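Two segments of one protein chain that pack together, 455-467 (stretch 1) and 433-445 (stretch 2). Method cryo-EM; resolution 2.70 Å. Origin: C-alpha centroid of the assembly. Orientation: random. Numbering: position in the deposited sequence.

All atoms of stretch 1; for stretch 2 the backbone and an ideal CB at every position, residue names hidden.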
# COMPACT_ATOMS: atom_id res chain seq x y z
N VAL A 455 20.94 -4.82 9.70
CA VAL A 455 21.98 -4.18 10.50
C VAL A 455 23.34 -4.65 10.00
O VAL A 455 23.54 -5.82 9.64
CB VAL A 455 21.77 -4.45 12.00
CG1 VAL A 455 20.46 -3.81 12.49
CG2 VAL A 455 21.84 -5.93 12.33
N ALA A 456 24.29 -3.71 9.90
CA ALA A 456 25.46 -3.93 9.07
C ALA A 456 26.73 -3.66 9.87
O ALA A 456 26.68 -3.41 11.07
CB ALA A 456 25.43 -3.05 7.81
N PHE A 457 27.86 -3.73 9.18
CA PHE A 457 29.17 -3.65 9.82
C PHE A 457 30.02 -2.58 9.14
O PHE A 457 30.26 -2.65 7.93
CB PHE A 457 29.90 -4.99 9.76
CG PHE A 457 29.21 -6.07 10.52
CD1 PHE A 457 29.40 -6.20 11.87
CD2 PHE A 457 28.37 -6.95 9.88
CE1 PHE A 457 28.76 -7.18 12.58
CE2 PHE A 457 27.73 -7.94 10.59
CZ PHE A 457 27.93 -8.05 11.93
N LYS A 458 30.54 -1.67 9.96
CA LYS A 458 31.47 -0.65 9.50
C LYS A 458 32.86 -1.19 9.86
O LYS A 458 33.02 -1.97 10.80
CB LYS A 458 31.19 0.68 10.19
CG LYS A 458 32.15 1.78 9.77
CD LYS A 458 32.05 2.08 8.28
CE LYS A 458 32.89 3.29 7.91
NZ LYS A 458 32.97 3.48 6.43
N LYS A 459 33.88 -0.76 9.13
CA LYS A 459 35.23 -1.27 9.36
C LYS A 459 36.10 -0.23 10.04
O LYS A 459 35.98 0.97 9.77
CB LYS A 459 35.87 -1.69 8.04
CG LYS A 459 35.19 -2.84 7.38
CD LYS A 459 35.92 -3.23 6.12
CE LYS A 459 35.22 -4.36 5.41
NZ LYS A 459 35.85 -4.64 4.09
N ALA A 460 36.97 -0.69 10.92
CA ALA A 460 37.99 0.13 11.55
C ALA A 460 39.28 -0.68 11.47
O ALA A 460 39.59 -1.46 12.37
CB ALA A 460 37.61 0.48 12.97
N VAL A 461 40.01 -0.52 10.37
CA VAL A 461 41.11 -1.40 10.01
C VAL A 461 42.32 -0.57 9.60
O VAL A 461 42.21 0.62 9.29
CB VAL A 461 40.74 -2.37 8.87
CG1 VAL A 461 39.65 -3.31 9.29
CG2 VAL A 461 40.32 -1.60 7.64
N LEU A 462 43.49 -1.19 9.68
CA LEU A 462 44.70 -0.70 8.96
C LEU A 462 44.84 -1.46 7.64
O LEU A 462 45.15 -2.66 7.69
CB LEU A 462 45.92 -0.92 9.86
CG LEU A 462 47.27 -0.97 9.15
CD1 LEU A 462 47.79 0.43 8.87
CD2 LEU A 462 48.28 -1.76 9.97
N SER A 463 44.60 -0.79 6.52
CA SER A 463 44.41 -1.49 5.26
C SER A 463 45.21 -0.88 4.12
O SER A 463 45.44 0.34 4.08
CB SER A 463 42.95 -1.52 4.86
OG SER A 463 42.45 -0.23 4.61
N LEU A 464 45.61 -1.74 3.20
CA LEU A 464 46.22 -1.36 1.94
C LEU A 464 45.45 -1.97 0.78
O LEU A 464 45.17 -3.17 0.78
CB LEU A 464 47.68 -1.80 1.88
CG LEU A 464 48.45 -1.53 0.59
CD1 LEU A 464 48.56 -0.05 0.31
CD2 LEU A 464 49.81 -2.16 0.64
N LYS A 465 45.12 -1.14 -0.21
CA LYS A 465 44.34 -1.55 -1.37
C LYS A 465 45.02 -1.00 -2.62
O LYS A 465 45.16 0.22 -2.74
CB LYS A 465 42.93 -1.01 -1.27
CG LYS A 465 41.85 -1.99 -1.58
CD LYS A 465 40.54 -1.44 -1.11
CE LYS A 465 40.63 -1.04 0.34
NZ LYS A 465 41.11 -2.17 1.18
N VAL A 466 45.42 -1.86 -3.55
CA VAL A 466 46.26 -1.39 -4.65
C VAL A 466 45.96 -2.11 -5.96
O VAL A 466 45.58 -3.29 -5.98
CB VAL A 466 47.76 -1.51 -4.27
CG1 VAL A 466 48.15 -2.94 -4.04
CG2 VAL A 466 48.64 -0.85 -5.30
N THR A 467 46.10 -1.35 -7.07
CA THR A 467 46.17 -1.88 -8.44
C THR A 467 47.37 -1.31 -9.19
O THR A 467 47.47 -0.09 -9.38
CB THR A 467 44.89 -1.57 -9.23
OG1 THR A 467 43.74 -1.68 -8.39
CG2 THR A 467 44.73 -2.56 -10.37
N UNK A 433 43.77 -6.42 -8.82
CA UNK A 433 43.55 -5.73 -7.54
C UNK A 433 43.81 -6.62 -6.33
O UNK A 433 43.40 -7.78 -6.28
CB UNK A 433 42.12 -5.20 -7.48
N UNK A 434 44.47 -6.05 -5.32
CA UNK A 434 44.78 -6.81 -4.12
C UNK A 434 44.58 -5.93 -2.89
O UNK A 434 44.62 -4.70 -2.96
CB UNK A 434 46.21 -7.35 -4.17
N UNK A 435 44.35 -6.58 -1.74
CA UNK A 435 44.14 -5.88 -0.48
C UNK A 435 44.68 -6.70 0.68
O UNK A 435 44.74 -7.92 0.61
CB UNK A 435 42.65 -5.58 -0.27
N UNK A 436 45.07 -6.01 1.74
CA UNK A 436 45.39 -6.64 3.02
C UNK A 436 44.89 -5.76 4.16
O UNK A 436 45.01 -4.53 4.10
CB UNK A 436 46.89 -6.88 3.15
N UNK A 437 44.33 -6.39 5.20
CA UNK A 437 43.59 -5.71 6.26
C UNK A 437 43.90 -6.27 7.63
O UNK A 437 44.29 -7.43 7.77
CB UNK A 437 42.09 -5.80 6.00
N UNK A 438 43.66 -5.46 8.66
CA UNK A 438 43.77 -5.89 10.05
C UNK A 438 43.02 -4.90 10.94
O UNK A 438 43.39 -3.73 10.98
CB UNK A 438 45.24 -6.00 10.47
N UNK A 439 41.99 -5.36 11.64
CA UNK A 439 41.26 -4.45 12.51
C UNK A 439 40.01 -5.01 13.15
O UNK A 439 40.02 -6.16 13.59
CB UNK A 439 40.88 -3.20 11.71
N UNK A 440 38.94 -4.22 13.23
CA UNK A 440 37.67 -4.69 13.79
C UNK A 440 36.51 -4.26 12.91
O UNK A 440 36.60 -3.34 12.10
CB UNK A 440 37.48 -4.16 15.21
N UNK A 441 35.38 -4.94 13.09
CA UNK A 441 34.14 -4.62 12.39
C UNK A 441 33.06 -4.28 13.41
O UNK A 441 32.70 -5.13 14.23
CB UNK A 441 33.70 -5.78 11.50
N UNK A 442 32.56 -3.06 13.35
CA UNK A 442 31.60 -2.57 14.34
C UNK A 442 30.18 -2.82 13.83
O UNK A 442 29.86 -2.42 12.70
CB UNK A 442 31.82 -1.08 14.63
N UNK A 443 29.36 -3.50 14.64
CA UNK A 443 27.98 -3.75 14.26
C UNK A 443 27.20 -2.48 14.51
O UNK A 443 27.14 -2.01 15.64
CB UNK A 443 27.38 -4.93 15.03
N UNK A 444 26.55 -1.93 13.49
CA UNK A 444 25.76 -0.72 13.71
C UNK A 444 24.27 -1.05 13.69
O UNK A 444 23.84 -1.94 12.96
CB UNK A 444 26.09 0.34 12.65
N UNK A 445 23.47 -0.32 14.46
CA UNK A 445 22.05 -0.65 14.53
C UNK A 445 21.20 -0.09 13.41
O UNK A 445 20.84 1.09 13.41
CB UNK A 445 21.48 -0.16 15.86

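The two backbones run antiparallel, so each position is read against its partner on stretch 1. At 433 the CB points sideways and the ideal CB lies 4.0 Å from Thr467 OG1; many small or medium residues would suit. It is Pro433.

Position 434 pairs with Val466, giving N to Val466 O and accepting Val466 N at O, each 3.0 Å. The donating amide excludes proline; the CB sets little further limit. Ala434 fills it.

At 435 the ideal CB is 3.9 Å from Lys465 CG, so a side chain able to lie against an aliphatic stem fits. Tyr435 does so through its CB, while the ring, at chi1 63° (p), leads off from stretch 1.

Position 436 bonds Leu464 both ways. Its CB shares a face with Leu464, favouring an aliphatic residue; Ile436 places CG2 4.1 Å from Leu464 CB.

At 437 the CB points sideways, with Ser463 CB 4.5 Å from the ideal CB and the amines of Lys459 and Lys465 both within range of a long side chain. An acid is the natural expectation, though glutamine could reach. Glu437 extends (chi2 176°) to form a salt bridge, OE2 to Lys459 NZ at 3.5 Å, weak as a hydrogen bond; its CG packs 3.7 Å from Ser463 CB.

Position 438 accepts Leu462 N at O (2.9 Å), but the return bond from N to Leu462 O is weak, 3.3 Å and 122°. The sideways CB tolerates many types; it is Gln438.

At 439 phi/psi is 173/-140, and an ideal CB would sit 2.3 Å from Ala460 O and 2.5 Å from Val461 CA. Both clash, so glycine alone fits: Gly439, where the chain turns a corner.

Position 440 bonds Ala460 in both directions, and the small methyl opposite leaves room for a branched residue. Thr440 sets CG2 3.9 Å from Ala460 CB.

At 441 Phe457 CB lies 4.3 Å from the ideal CB and Lys459 is the paired residue; aliphatic or acidic residues suit. It is Glu441.

Position 442 exchanges two bonds with Lys458; beta-branched residues are plausible, and it is Ile442.

At 443 no amide bond to stretch 1 is needed and Phe457 CE1 is 3.6 Å from the ideal CB, so proline or an aliphatic fits. Pro443 packs CB 3.8 Å from Phe457 CE1.

At 444 N donates to Ala456 O (2.8 Å), excluding proline; the CB shares a face with Lys458, whose stem a large aliphatic or aromatic side chain could reach. Tyr444 brings CE2 3.3 Å from Lys458 CB.

At 445 CB points away, so many types would do, though a longer apolar one could still reach Val455. Leu445 returns CD1 to 3.8 Å from Val455 CG1.

Stretch 2 433-445: PAYIEQGTEIPYL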
# COMPACT_ATOMS: atom_id res chain seq x y z
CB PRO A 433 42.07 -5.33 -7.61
CG PRO A 433 41.63 -5.62 -9.00
CD PRO A 433 42.50 -6.70 -9.50
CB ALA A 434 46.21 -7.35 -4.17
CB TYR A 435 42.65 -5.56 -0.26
CG TYR A 435 41.79 -6.78 -0.14
CD1 TYR A 435 41.58 -7.38 1.09
CD2 TYR A 435 41.17 -7.34 -1.25
CE1 TYR A 435 40.78 -8.48 1.21
CE2 TYR A 435 40.37 -8.44 -1.14
CZ TYR A 435 40.18 -9.01 0.09
OH TYR A 435 39.39 -10.11 0.22
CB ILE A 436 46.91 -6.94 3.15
CG1 ILE A 436 47.19 -7.74 4.42
CG2 ILE A 436 47.75 -5.69 3.09
CD1 ILE A 436 48.53 -8.33 4.49
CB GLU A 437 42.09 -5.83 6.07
CG GLU A 437 41.48 -4.86 5.14
CD GLU A 437 40.01 -5.14 4.95
OE1 GLU A 437 39.58 -6.24 5.35
OE2 GLU A 437 39.29 -4.28 4.41
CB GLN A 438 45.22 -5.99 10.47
CG GLN A 438 45.43 -6.66 11.78
CD GLN A 438 46.83 -6.50 12.29
OE1 GLN A 438 47.51 -7.48 12.59
NE2 GLN A 438 47.29 -5.27 12.39
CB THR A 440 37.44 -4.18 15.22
OG1 THR A 440 36.29 -4.82 15.78
CG2 THR A 440 37.21 -2.69 15.23
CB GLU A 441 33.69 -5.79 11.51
CG GLU A 441 34.68 -6.18 10.46
CD GLU A 441 34.14 -7.26 9.56
OE1 GLU A 441 33.08 -7.81 9.90
OE2 GLU A 441 34.77 -7.54 8.52
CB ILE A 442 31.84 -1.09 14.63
CG1 ILE A 442 33.27 -0.87 15.10
CG2 ILE A 442 30.90 -0.59 15.68
CD1 ILE A 442 33.62 -1.63 16.32
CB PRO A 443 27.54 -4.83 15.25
CG PRO A 443 28.38 -4.58 16.45
CD PRO A 443 29.71 -4.12 15.93
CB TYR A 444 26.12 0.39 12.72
CG TYR A 444 27.36 1.13 13.14
CD1 TYR A 444 27.29 2.22 13.99
CD2 TYR A 444 28.61 0.71 12.72
CE1 TYR A 444 28.43 2.89 14.39
CE2 TYR A 444 29.76 1.37 13.11
CZ TYR A 444 29.66 2.46 13.94
OH TYR A 444 30.80 3.12 14.33
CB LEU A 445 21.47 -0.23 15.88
CG LEU A 445 19.97 -0.50 16.06
CD1 LEU A 445 19.62 -1.92 15.65
CD2 LEU A 445 19.53 -0.22 17.49
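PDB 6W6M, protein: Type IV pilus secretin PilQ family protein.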